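PDB 3BB7: interpain A from Prevotella intermedia, which probably acts as a cysteine protease of the C10 family and is held here as its zymogen, an inhibitor-like pro-part joined to the catalytic domain. Local coordinates for residues D239-E244 with Q311-G316; D30-L35 with K70-I75; E244-H249 with D272-A277; G21-I26 with G37-N42. The protein carries 1 engineered substitution. All blocks are in the same frame, centred on the assembly; numbering follows the deposited sequence.

Contact 1 (D239-E244 with Q311-G316); sequences DIVFSE and QDMVRG
In the C10 protease domain a helix packs on a sheet, and Ile240, Val241 and Glu244 of helix 234-246 meet Met313 and Arg315 of strand 312-315. The axes of the short helix and strand segments approach to 11.2 Å at 31°, and side chains bridge the gap. The Met313 side chain crosses those of Ile240 and Val241 obliquely: its SD sits 3.8 Å from Ile240 CG2, and a bend at chi3 (66°) turns CE to Val241 CG2, 3.9 Å away. Arg315, extended from CG to NE, crosses Ile240 at about a right angle and brings NH1 to 3.8 Å from Ile240 CD1, an approach oblique to the guanidinium plane. Glu244 also crosses Arg315, with OE2 4.0 Å from Arg315 CD, so one carboxylate oxygen lies beside the aliphatic stem. Glu244 OE2 and Arg315 NH1 stay 4.9 Å apart, and a water joins them, giving a proton to OE2 and weakly accepting one from NH1. A second water donates to Glu244 OE1 and accepts from Gly316 N, at 2.7 Å from each. Outside the contact Arg315 NE forms a salt bridge with Glu225, while Glu244 OE1 accepts a hydrogen bond from His249 ND1. The chemistry is therefore divided: apolar packing through Met313 brings helix and strand together, whereas the opposite charges communicate through water, their attraction probably damped by that separation.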
loop_
_atom_site.group_PDB
_atom_site.type_symbol
_atom_site.label_atom_id
_atom_site.label_comp_id
_atom_site.label_asym_id
_atom_site.label_seq_id
_atom_site.Cartn_x
_atom_site.Cartn_y
_atom_site.Cartn_z
ATOM N N ASP A 239 -17.273 -1.193 5.428
ATOM C CA ASP A 239 -18.058 -2.245 4.748
ATOM C C ASP A 239 -17.532 -2.552 3.330
ATOM O O ASP A 239 -17.568 -3.716 2.900
ATOM C CB ASP A 239 -19.542 -1.876 4.742
ATOM C CG ASP A 239 -20.223 -2.190 6.088
ATOM O OD1 ASP A 239 -21.394 -1.782 6.263
ATOM O OD2 ASP A 239 -19.593 -2.840 6.982
ATOM N N ILE A 240 -17.032 -1.538 2.631
ATOM C CA ILE A 240 -16.405 -1.786 1.336
ATOM C C ILE A 240 -15.171 -2.663 1.534
ATOM O O ILE A 240 -14.971 -3.643 0.806
ATOM C CB ILE A 240 -16.019 -0.467 0.616
ATOM C CG1 ILE A 240 -17.294 0.290 0.241
ATOM C CG2 ILE A 240 -15.173 -0.765 -0.609
ATOM C CD1 ILE A 240 -17.033 1.702 -0.228
ATOM N N VAL A 241 -14.316 -2.301 2.491
ATOM C CA VAL A 241 -13.132 -3.113 2.776
ATOM C C VAL A 241 -13.504 -4.567 3.105
ATOM O O VAL A 241 -12.960 -5.518 2.487
ATOM C CB VAL A 241 -12.289 -2.505 3.903
ATOM C CG1 VAL A 241 -11.114 -3.445 4.262
ATOM C CG2 VAL A 241 -11.753 -1.104 3.466
ATOM N N PHE A 242 -14.435 -4.771 4.034
ATOM C CA PHE A 242 -14.806 -6.155 4.395
ATOM C C PHE A 242 -15.414 -6.931 3.245
ATOM O O PHE A 242 -15.115 -8.112 3.059
ATOM C CB PHE A 242 -15.739 -6.199 5.597
ATOM C CG PHE A 242 -15.204 -5.519 6.831
ATOM C CD1 PHE A 242 -13.854 -5.627 7.207
ATOM C CD2 PHE A 242 -16.081 -4.782 7.630
ATOM C CE1 PHE A 242 -13.390 -4.991 8.382
ATOM C CE2 PHE A 242 -15.648 -4.151 8.799
ATOM C CZ PHE A 242 -14.301 -4.256 9.185
ATOM N N SER A 243 -16.281 -6.278 2.478
ATOM C CA SER A 243 -16.921 -6.935 1.353
ATOM C C SER A 243 -15.896 -7.337 0.276
ATOM O O SER A 243 -15.954 -8.473 -0.281
ATOM C CB SER A 243 -18.093 -6.117 0.813
ATOM O OG SER A 243 -17.659 -4.915 0.226
ATOM N N GLU A 244 -14.954 -6.441 -0.022
ATOM C CA GLU A 244 -14.000 -6.750 -1.067
ATOM C C GLU A 244 -13.067 -7.877 -0.613
ATOM O O GLU A 244 -12.767 -8.789 -1.364
ATOM C CB GLU A 244 -13.193 -5.517 -1.442
ATOM C CG GLU A 244 -13.986 -4.518 -2.221
ATOM C CD GLU A 244 -14.247 -4.921 -3.638
ATOM O OE1 GLU A 244 -13.633 -5.885 -4.155
ATOM O OE2 GLU A 244 -15.077 -4.231 -4.261
ATOM N N GLN A 311 -6.670 9.301 1.891
ATOM C CA GLN A 311 -7.067 7.889 1.852
ATOM C C GLN A 311 -7.972 7.632 0.671
ATOM O O GLN A 311 -9.134 8.045 0.661
ATOM C CB GLN A 311 -7.795 7.471 3.128
ATOM C CG GLN A 311 -6.928 7.467 4.368
ATOM C CD GLN A 311 -7.725 7.047 5.581
ATOM O OE1 GLN A 311 -8.011 5.850 5.778
ATOM N NE2 GLN A 311 -8.084 8.016 6.412
ATOM N N ASP A 312 -7.386 6.998 -0.332
ATOM C CA ASP A 312 -8.059 6.628 -1.555
ATOM C C ASP A 312 -7.903 5.124 -1.692
ATOM O O ASP A 312 -6.971 4.533 -1.126
ATOM C CB ASP A 312 -7.374 7.270 -2.770
ATOM C CG ASP A 312 -7.198 8.771 -2.634
ATOM O OD1 ASP A 312 -6.117 9.278 -3.023
ATOM O OD2 ASP A 312 -8.121 9.441 -2.131
ATOM N N MET A 313 -8.795 4.486 -2.436
ATOM C CA MET A 313 -8.585 3.081 -2.767
ATOM C C MET A 313 -8.870 2.876 -4.231
ATOM O O MET A 313 -9.685 3.587 -4.836
ATOM C CB MET A 313 -9.406 2.134 -1.871
ATOM C CG MET A 313 -10.829 1.894 -2.259
ATOM S SD MET A 313 -11.680 0.450 -1.507
ATOM C CE MET A 313 -11.729 0.975 0.209
ATOM N N VAL A 314 -8.238 1.860 -4.796
ATOM C CA VAL A 314 -8.615 1.401 -6.127
ATOM C C VAL A 314 -9.229 0.043 -5.898
ATOM O O VAL A 314 -8.544 -0.869 -5.375
ATOM C CB VAL A 314 -7.433 1.321 -7.099
ATOM C CG1 VAL A 314 -7.926 0.758 -8.417
ATOM C CG2 VAL A 314 -6.822 2.691 -7.299
ATOM N N ARG A 315 -10.513 -0.085 -6.241
ATOM C CA ARG A 315 -11.206 -1.358 -6.164
ATOM C C ARG A 315 -11.552 -1.800 -7.589
ATOM O O ARG A 315 -11.341 -1.042 -8.555
ATOM C CB ARG A 315 -12.434 -1.247 -5.247
ATOM C CG ARG A 315 -13.548 -0.394 -5.778
ATOM C CD ARG A 315 -14.714 -0.330 -4.778
ATOM N NE ARG A 315 -15.664 0.664 -5.251
ATOM C CZ ARG A 315 -16.846 0.890 -4.693
ATOM N NH1 ARG A 315 -17.234 0.160 -3.648
ATOM N NH2 ARG A 315 -17.627 1.852 -5.184
ATOM N N GLY A 316 -12.041 -3.031 -7.747
ATOM C CA GLY A 316 -12.415 -3.530 -9.070
ATOM C C GLY A 316 -11.277 -4.198 -9.817
ATOM O O GLY A 316 -11.377 -4.412 -11.008
HETATM O O HOH W 1 -11.683 -4.872 -5.763
HETATM O O HOH W 2 -17.022 -2.551 -3.314
#

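Contact 2 (D30-L35 with K70-I75); sequences DLAPEL and KPLNVI. Unlike the reference sequence in segment 70-75: Asn73 (reference Ser).
Leu31 leans on the ring of Pro71, and the contact is built round that pairing. One methyl does the touching: Leu31 CD2 lies 3.6 to 4.1 Å from all five ring atoms of Pro71 (N, CA, CB, CG and CD). Next along, Leu72 directs its side chain at the other loop. Its CD1 meets Ala32 CB at 3.8 Å, while its CB faces Pro33 CD at 4.1 Å, the proline ring and the leucine crossing at about a right angle. Pro33 CG, on the same ring, stands 4.3 Å from Val74 CG2. Between these apolar pairs runs one straight backbone bond, Leu72 N to Leu31 O at 2.8 Å with 176° at the hydrogen, and Pro71 CA adds a CA-H...O contact to the same oxygen. A water donates to Leu72 O and, weakly, to Leu31 O. The touching residues lie in loops, and the contact is at the surface. It ties the loop between strands 23-26 and 35-39 to the linker that leaves helix 49-68; Leu72 also packs on Val61, Ile62 and Ala65 of that helix, and Pro33 touches Lys295.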
loop_
_atom_site.group_PDB
_atom_site.type_symbol
_atom_site.label_atom_id
_atom_site.label_comp_id
_atom_site.label_asym_id
_atom_site.label_seq_id
_atom_site.Cartn_x
_atom_site.Cartn_y
_atom_site.Cartn_z
ATOM N N ASP A 30 -8.302 7.124 27.322
ATOM C CA ASP A 30 -9.644 6.607 27.487
ATOM C C ASP A 30 -10.457 6.669 26.202
ATOM O O ASP A 30 -11.393 5.890 26.046
ATOM C CB ASP A 30 -10.343 7.344 28.610
ATOM C CG ASP A 30 -9.865 6.868 29.971
ATOM O OD1 ASP A 30 -10.382 5.828 30.451
ATOM O OD2 ASP A 30 -8.944 7.504 30.558
ATOM N N LEU A 31 -10.090 7.575 25.300
ATOM C CA LEU A 31 -10.838 7.799 24.062
ATOM C C LEU A 31 -10.322 7.058 22.838
ATOM O O LEU A 31 -10.864 7.228 21.737
ATOM C CB LEU A 31 -10.882 9.296 23.752
ATOM C CG LEU A 31 -11.614 10.141 24.801
ATOM C CD1 LEU A 31 -11.336 11.637 24.638
ATOM C CD2 LEU A 31 -13.111 9.886 24.727
ATOM N N ALA A 32 -9.292 6.239 23.026
ATOM C CA ALA A 32 -8.723 5.446 21.933
ATOM C C ALA A 32 -8.644 3.974 22.314
ATOM O O ALA A 32 -8.397 3.647 23.470
ATOM C CB ALA A 32 -7.328 5.935 21.607
ATOM N N PRO A 33 -8.808 3.073 21.323
ATOM C CA PRO A 33 -8.551 1.661 21.633
ATOM C C PRO A 33 -7.063 1.472 21.886
ATOM O O PRO A 33 -6.244 2.152 21.255
ATOM C CB PRO A 33 -8.955 0.931 20.356
ATOM C CG PRO A 33 -8.873 1.959 19.283
ATOM C CD PRO A 33 -9.169 3.288 19.906
ATOM N N GLU A 34 -6.708 0.562 22.793
ATOM C CA GLU A 34 -5.324 0.416 23.194
ATOM C C GLU A 34 -4.455 -0.125 22.047
ATOM O O GLU A 34 -3.427 0.439 21.721
ATOM C CB GLU A 34 -5.240 -0.522 24.380
ATOM C CG GLU A 34 -3.842 -0.568 24.971
ATOM C CD GLU A 34 -3.716 -1.424 26.210
ATOM O OE1 GLU A 34 -4.264 -2.561 26.262
ATOM O OE2 GLU A 34 -3.017 -0.950 27.132
ATOM N N LEU A 35 -4.831 -1.247 21.463
ATOM C CA LEU A 35 -3.975 -1.805 20.428
ATOM C C LEU A 35 -4.300 -1.174 19.083
ATOM O O LEU A 35 -5.440 -1.283 18.598
ATOM C CB LEU A 35 -4.116 -3.321 20.359
ATOM C CG LEU A 35 -3.147 -3.815 19.275
ATOM C CD1 LEU A 35 -1.981 -4.536 19.834
ATOM C CD2 LEU A 35 -3.834 -4.591 18.190
ATOM N N LYS A 70 -14.318 12.985 21.988
ATOM C CA LYS A 70 -15.162 12.037 21.282
ATOM C C LYS A 70 -14.372 10.753 21.128
ATOM O O LYS A 70 -13.289 10.766 20.527
ATOM C CB LYS A 70 -15.528 12.592 19.907
ATOM C CG LYS A 70 -16.006 11.559 18.850
ATOM C CD LYS A 70 -17.532 11.364 18.820
ATOM C CE LYS A 70 -17.984 10.090 19.543
ATOM N NZ LYS A 70 -17.525 8.834 18.870
ATOM N N PRO A 71 -14.915 9.635 21.631
ATOM C CA PRO A 71 -14.187 8.378 21.514
ATOM C C PRO A 71 -13.987 7.971 20.066
ATOM O O PRO A 71 -14.865 8.195 19.211
ATOM C CB PRO A 71 -15.108 7.360 22.205
ATOM C CG PRO A 71 -16.064 8.156 23.015
ATOM C CD PRO A 71 -16.204 9.475 22.328
ATOM N N LEU A 72 -12.830 7.380 19.776
ATOM C CA LEU A 72 -12.571 6.875 18.436
ATOM C C LEU A 72 -13.447 5.656 18.183
ATOM O O LEU A 72 -13.702 4.858 19.089
ATOM C CB LEU A 72 -11.081 6.538 18.223
ATOM C CG LEU A 72 -10.127 7.735 18.197
ATOM C CD1 LEU A 72 -8.681 7.267 18.373
ATOM C CD2 LEU A 72 -10.277 8.546 16.878
ATOM N N ASN A 73 -13.906 5.518 16.953
ATOM C CA ASN A 73 -14.773 4.383 16.663
ATOM C C ASN A 73 -13.997 3.085 16.468
ATOM O O ASN A 73 -12.810 3.098 16.116
ATOM C CB ASN A 73 -15.694 4.674 15.490
ATOM C CG ASN A 73 -14.963 4.821 14.190
ATOM O OD1 ASN A 73 -14.041 4.057 13.870
ATOM N ND2 ASN A 73 -15.381 5.794 13.403
ATOM N N VAL A 74 -14.687 1.981 16.740
ATOM C CA VAL A 74 -14.150 0.634 16.568
ATOM C C VAL A 74 -15.208 -0.120 15.770
ATOM O O VAL A 74 -16.356 -0.271 16.217
ATOM C CB VAL A 74 -13.934 -0.057 17.923
ATOM C CG1 VAL A 74 -13.458 -1.469 17.707
ATOM C CG2 VAL A 74 -12.909 0.717 18.732
ATOM N N ILE A 75 -14.844 -0.516 14.563
ATOM C CA ILE A 75 -15.793 -1.160 13.652
ATOM C C ILE A 75 -15.254 -2.547 13.369
ATOM O O ILE A 75 -14.095 -2.694 12.906
ATOM C CB ILE A 75 -15.921 -0.348 12.350
ATOM C CG1 ILE A 75 -16.466 1.050 12.634
ATOM C CG2 ILE A 75 -16.818 -1.070 11.352
ATOM C CD1 ILE A 75 -16.374 1.978 11.433
HETATM O O HOH W 3 -12.125 4.262 21.336
#

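Contact 3 (E244-H249 with D272-A277); sequences ELTKGH and DGYNKA
Leu245 and Thr246, at the C-terminal end of helix 234-246, meet Gly273 and Tyr274 at the end of strand 267-274, a helix end packed on the protease-domain part of the large antiparallel sheet. The apolar part belongs to Leu245. Its CD1 presses on the peptide between Asp272 and Gly273, 3.4 Å from Gly273 N. At the edge of the Tyr274 ring, near the ring plane, Leu245 CB comes to 3.7 Å from Tyr274 CE1. Gly273 N is buried here without a polar partner in the model, covered by the CD1 methyl. A chi1 of 60° puts Tyr274 CG between the backbone N and the carbonyl carbon, and the ring extends toward the helix.

The polar part gathers round the phenol. Thr246 OG1 lies 2.9 Å from Tyr274 OH, also at the ring edge. The hydroxyl of Tyr274 is hydrogen-bonded to Ala83 O, and Thr246 OG1 is bonded to Phe242 O and Ala83 N, so both side chains bond to the backbone of Ala83. Phe242 also sets its ring against that of Tyr274.

Backbone bonds close the helix in a Schellman motif: at Gly248 phi is positive, with Gly248 N bonded to Leu245 O at 2.8 Å and His249 N to Glu244 O at 3.0 Å. Beyond it the His249 ring turns back to the helix, and His249 ND1 donates to Glu244 OE1 over 2.8 Å, with the acceptor lying in the imidazole plane.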
loop_
_atom_site.group_PDB
_atom_site.type_symbol
_atom_site.label_atom_id
_atom_site.label_comp_id
_atom_site.label_asym_id
_atom_site.label_seq_id
_atom_site.Cartn_x
_atom_site.Cartn_y
_atom_site.Cartn_z
ATOM N N GLU A 244 -14.954 -6.441 -0.022
ATOM C CA GLU A 244 -14.000 -6.750 -1.067
ATOM C C GLU A 244 -13.067 -7.877 -0.613
ATOM O O GLU A 244 -12.767 -8.789 -1.364
ATOM C CB GLU A 244 -13.193 -5.517 -1.442
ATOM C CG GLU A 244 -13.986 -4.518 -2.221
ATOM C CD GLU A 244 -14.247 -4.921 -3.638
ATOM O OE1 GLU A 244 -13.633 -5.885 -4.155
ATOM O OE2 GLU A 244 -15.077 -4.231 -4.261
ATOM N N LEU A 245 -12.607 -7.821 0.629
ATOM C CA LEU A 245 -11.693 -8.879 1.087
ATOM C C LEU A 245 -12.387 -10.225 1.245
ATOM O O LEU A 245 -11.773 -11.274 0.986
ATOM C CB LEU A 245 -10.923 -8.443 2.357
ATOM C CG LEU A 245 -9.625 -7.618 2.071
ATOM C CD1 LEU A 245 -8.550 -8.438 1.317
ATOM C CD2 LEU A 245 -9.902 -6.349 1.320
ATOM N N THR A 246 -13.657 -10.208 1.671
ATOM C CA THR A 246 -14.454 -11.435 1.724
ATOM C C THR A 246 -14.475 -12.130 0.358
ATOM O O THR A 246 -14.538 -13.364 0.262
ATOM C CB THR A 246 -15.892 -11.091 2.127
ATOM O OG1 THR A 246 -15.915 -10.764 3.520
ATOM C CG2 THR A 246 -16.859 -12.263 1.867
ATOM N N LYS A 247 -14.513 -11.335 -0.702
ATOM C CA LYS A 247 -14.497 -11.836 -2.065
ATOM C C LYS A 247 -13.102 -12.223 -2.566
ATOM O O LYS A 247 -12.959 -12.651 -3.718
ATOM C CB LYS A 247 -15.071 -10.779 -3.014
ATOM C CG LYS A 247 -16.511 -10.396 -2.731
ATOM C CD LYS A 247 -16.923 -9.162 -3.529
ATOM C CE LYS A 247 -18.299 -8.647 -3.102
ATOM N NZ LYS A 247 -19.340 -9.723 -2.994
ATOM N N GLY A 248 -12.082 -12.056 -1.726
ATOM C CA GLY A 248 -10.704 -12.394 -2.102
ATOM C C GLY A 248 -10.061 -11.345 -3.005
ATOM O O GLY A 248 -9.253 -11.690 -3.894
ATOM N N HIS A 249 -10.417 -10.070 -2.786
ATOM C CA HIS A 249 -9.863 -8.982 -3.579
ATOM C C HIS A 249 -9.000 -8.033 -2.763
ATOM O O HIS A 249 -9.530 -7.131 -2.096
ATOM C CB HIS A 249 -10.985 -8.141 -4.186
ATOM C CG HIS A 249 -11.949 -8.908 -5.037
ATOM N ND1 HIS A 249 -13.189 -8.402 -5.354
ATOM C CD2 HIS A 249 -11.857 -10.108 -5.656
ATOM C CE1 HIS A 249 -13.832 -9.265 -6.127
ATOM N NE2 HIS A 249 -13.045 -10.308 -6.332
ATOM N N ASP A 272 -4.754 -6.604 2.406
ATOM C CA ASP A 272 -4.908 -7.961 1.924
ATOM C C ASP A 272 -5.523 -8.913 2.929
ATOM O O ASP A 272 -5.384 -10.126 2.811
ATOM C CB ASP A 272 -3.588 -8.505 1.357
ATOM C CG ASP A 272 -2.536 -8.733 2.399
ATOM O OD1 ASP A 272 -1.559 -9.449 2.072
ATOM O OD2 ASP A 272 -2.660 -8.222 3.547
ATOM N N GLY A 273 -6.275 -8.363 3.877
ATOM C CA GLY A 273 -7.019 -9.226 4.824
ATOM C C GLY A 273 -7.570 -8.362 5.942
ATOM O O GLY A 273 -7.344 -7.136 5.979
ATOM N N TYR A 274 -8.227 -9.008 6.897
ATOM C CA TYR A 274 -8.693 -8.343 8.112
ATOM C C TYR A 274 -8.937 -9.393 9.160
ATOM O O TYR A 274 -9.126 -10.571 8.836
ATOM C CB TYR A 274 -9.964 -7.525 7.883
ATOM C CG TYR A 274 -11.187 -8.276 7.383
ATOM C CD1 TYR A 274 -11.495 -8.333 6.029
ATOM C CD2 TYR A 274 -12.046 -8.924 8.274
ATOM C CE1 TYR A 274 -12.615 -9.013 5.589
ATOM C CE2 TYR A 274 -13.166 -9.602 7.836
ATOM C CZ TYR A 274 -13.459 -9.617 6.489
ATOM O OH TYR A 274 -14.571 -10.281 6.043
ATOM N N ASN A 275 -8.898 -8.963 10.418
ATOM C CA ASN A 275 -9.161 -9.896 11.510
ATOM C C ASN A 275 -10.540 -9.649 12.119
ATOM O O ASN A 275 -11.279 -8.745 11.686
ATOM C CB ASN A 275 -8.006 -9.940 12.547
ATOM C CG ASN A 275 -7.871 -8.683 13.393
ATOM O OD1 ASN A 275 -8.740 -7.813 13.411
ATOM N ND2 ASN A 275 -6.735 -8.577 14.108
ATOM N N LYS A 276 -10.904 -10.467 13.108
ATOM C CA LYS A 276 -12.220 -10.360 13.718
ATOM C C LYS A 276 -12.476 -9.034 14.420
ATOM O O LYS A 276 -13.617 -8.609 14.540
ATOM C CB LYS A 276 -12.421 -11.513 14.696
ATOM C CG LYS A 276 -12.483 -12.819 14.006
ATOM C CD LYS A 276 -12.772 -13.893 15.036
ATOM C CE LYS A 276 -12.960 -15.243 14.393
ATOM N NZ LYS A 276 -13.000 -16.311 15.470
ATOM N N ALA A 277 -11.410 -8.387 14.900
ATOM C CA ALA A 277 -11.532 -7.118 15.555
ATOM C C ALA A 277 -11.468 -5.934 14.583
ATOM O O ALA A 277 -11.491 -4.781 15.010
ATOM C CB ALA A 277 -10.448 -7.010 16.598
#

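Contact 4 (G21-I26 with G37-N42); sequences GGFAVI and GVSESN
Phe23 and Ser39 share a pair of backbone bonds, each residue giving its N-H to the other's carbonyl: Phe23 N to Ser39 O at 3.1 Å, and Ser39 N to Phe23 O at 3.0 Å. Val25 and Gly37 form the next hydrogen-bonded pair. Val25 N reaches Gly37 O at 2.9 Å from well above the carbonyl plane, while the return bond, Gly37 N to Val25 O, is weak at 3.3 Å. Ala24 and Val38 make the non-hydrogen-bonded pair between, and Ala24 CA adds a CA-H...O contact to Gly37 O. Beyond the strand end a side chain takes over as acceptor: Asn42 OD1 accepts the N-H of Gly22, with 2.9 Å between OD1 and Gly22 N. Gly22 lies so near Ser39 O that a CB there would clash with it. Ser39 OG accepts the N-H of Ser41 in an ST turn and is also hydrogen-bonded to Asp291 O. Phe23 CE2 comes to 3.3 Å from Ser39 CB, an oblique approach, and the ring has Ser41 O at its edge, 3.1 Å from Phe23 CD2. With strands 23-26 and 35-39 antiparallel at 173°, this is a beta hairpin of the Spi-inhibitor-like pro-part, continued by strand 14-18 beside it.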
loop_
_atom_site.group_PDB
_atom_site.type_symbol
_atom_site.label_atom_id
_atom_site.label_comp_id
_atom_site.label_asym_id
_atom_site.label_seq_id
_atom_site.Cartn_x
_atom_site.Cartn_y
_atom_site.Cartn_z
ATOM N N GLY A 21 8.788 -12.342 19.946
ATOM C CA GLY A 21 9.046 -11.845 18.608
ATOM C C GLY A 21 7.845 -11.036 18.150
ATOM O O GLY A 21 6.708 -11.294 18.588
ATOM N N GLY A 22 8.079 -10.084 17.248
ATOM C CA GLY A 22 6.995 -9.222 16.822
ATOM C C GLY A 22 6.939 -7.971 17.667
ATOM O O GLY A 22 7.742 -7.782 18.587
ATOM N N PHE A 23 5.967 -7.122 17.369
ATOM C CA PHE A 23 5.755 -5.894 18.146
ATOM C C PHE A 23 4.312 -5.432 18.058
ATOM O O PHE A 23 3.540 -5.885 17.205
ATOM C CB PHE A 23 6.680 -4.766 17.673
ATOM C CG PHE A 23 6.345 -4.221 16.313
ATOM C CD1 PHE A 23 5.545 -3.078 16.176
ATOM C CD2 PHE A 23 6.831 -4.835 15.176
ATOM C CE1 PHE A 23 5.218 -2.562 14.911
ATOM C CE2 PHE A 23 6.533 -4.321 13.899
ATOM C CZ PHE A 23 5.734 -3.189 13.759
ATOM N N ALA A 24 3.965 -4.487 18.918
ATOM C CA ALA A 24 2.655 -3.856 18.862
ATOM C C ALA A 24 2.819 -2.364 18.946
ATOM O O ALA A 24 3.829 -1.878 19.480
ATOM C CB ALA A 24 1.766 -4.355 19.993
ATOM N N VAL A 25 1.821 -1.651 18.427
ATOM C CA VAL A 25 1.726 -0.200 18.549
ATOM C C VAL A 25 0.513 0.019 19.451
ATOM O O VAL A 25 -0.589 -0.480 19.174
ATOM C CB VAL A 25 1.565 0.481 17.205
ATOM C CG1 VAL A 25 1.553 2.006 17.398
ATOM C CG2 VAL A 25 2.687 0.028 16.228
ATOM N N ILE A 26 0.755 0.733 20.549
ATOM C CA ILE A 26 -0.158 0.833 21.698
ATOM C C ILE A 26 -0.439 2.303 22.032
ATOM O O ILE A 26 0.492 3.113 22.102
ATOM C CB ILE A 26 0.522 0.137 22.929
ATOM C CG1 ILE A 26 0.725 -1.372 22.670
ATOM C CG2 ILE A 26 -0.178 0.436 24.274
ATOM C CD1 ILE A 26 -0.498 -2.080 22.344
ATOM N N GLY A 37 -1.933 -1.526 16.294
ATOM C CA GLY A 37 -1.317 -2.346 15.263
ATOM C C GLY A 37 -0.478 -3.426 15.865
ATOM O O GLY A 37 -0.031 -3.336 17.014
ATOM N N VAL A 38 -0.253 -4.465 15.096
ATOM C CA VAL A 38 0.489 -5.621 15.589
ATOM C C VAL A 38 1.151 -6.344 14.434
ATOM O O VAL A 38 0.542 -6.524 13.408
ATOM C CB VAL A 38 -0.400 -6.589 16.448
ATOM C CG1 VAL A 38 -1.646 -7.068 15.688
ATOM C CG2 VAL A 38 0.436 -7.775 17.044
ATOM N N SER A 39 2.385 -6.776 14.630
ATOM C CA SER A 39 3.151 -7.467 13.587
ATOM C C SER A 39 3.831 -8.672 14.185
ATOM O O SER A 39 4.216 -8.637 15.362
ATOM C CB SER A 39 4.199 -6.527 13.008
ATOM O OG SER A 39 4.981 -7.173 12.027
ATOM N N GLU A 40 3.994 -9.718 13.359
ATOM C CA GLU A 40 4.834 -10.874 13.741
ATOM C C GLU A 40 6.316 -10.583 13.490
ATOM O O GLU A 40 7.205 -11.273 14.018
ATOM C CB GLU A 40 4.400 -12.141 12.974
ATOM C CG GLU A 40 3.014 -12.657 13.330
ATOM C CD GLU A 40 2.471 -13.696 12.329
ATOM O OE1 GLU A 40 3.132 -13.963 11.289
ATOM O OE2 GLU A 40 1.369 -14.239 12.596
ATOM N N SER A 41 6.598 -9.544 12.710
ATOM C CA SER A 41 7.968 -9.208 12.385
ATOM C C SER A 41 8.583 -8.415 13.518
ATOM O O SER A 41 7.955 -7.513 14.060
ATOM C CB SER A 41 8.022 -8.394 11.094
ATOM O OG SER A 41 7.568 -9.203 10.026
ATOM N N ASN A 42 9.825 -8.712 13.863
ATOM C CA ASN A 42 10.521 -7.883 14.842
ATOM C C ASN A 42 10.617 -6.448 14.312
ATOM O O ASN A 42 10.799 -6.221 13.094
ATOM C CB ASN A 42 11.909 -8.437 15.136
ATOM C CG ASN A 42 11.889 -9.628 16.077
ATOM O OD1 ASN A 42 10.859 -10.239 16.325
ATOM N ND2 ASN A 42 13.038 -9.948 16.617
#

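In the fold
The contacts sit along a sheet that pro-part and protease domain share, with contact 2 at its loops. Contact 4 lies in the pro-part hairpin, and strand 35-39 pairs with strand 292-294, carrying the sheet on to the strands of contacts 1 and 3. Contact 2 crosses contact 4 along the chain and touches it where Leu35 CD1 packs on Ala24 CB at 3.8 Å. Contacts 1 and 3 share Glu244 and helix 234-246, their centres about 10 Å apart. Contact 2 meets contact 1 through Ile75 and Phe242. Of the four, contact 1 approaches the predicted active site, the side chain of Met313 lying about 11 Å from that of His267; the predicted nucleophile position carries the engineered Ala116.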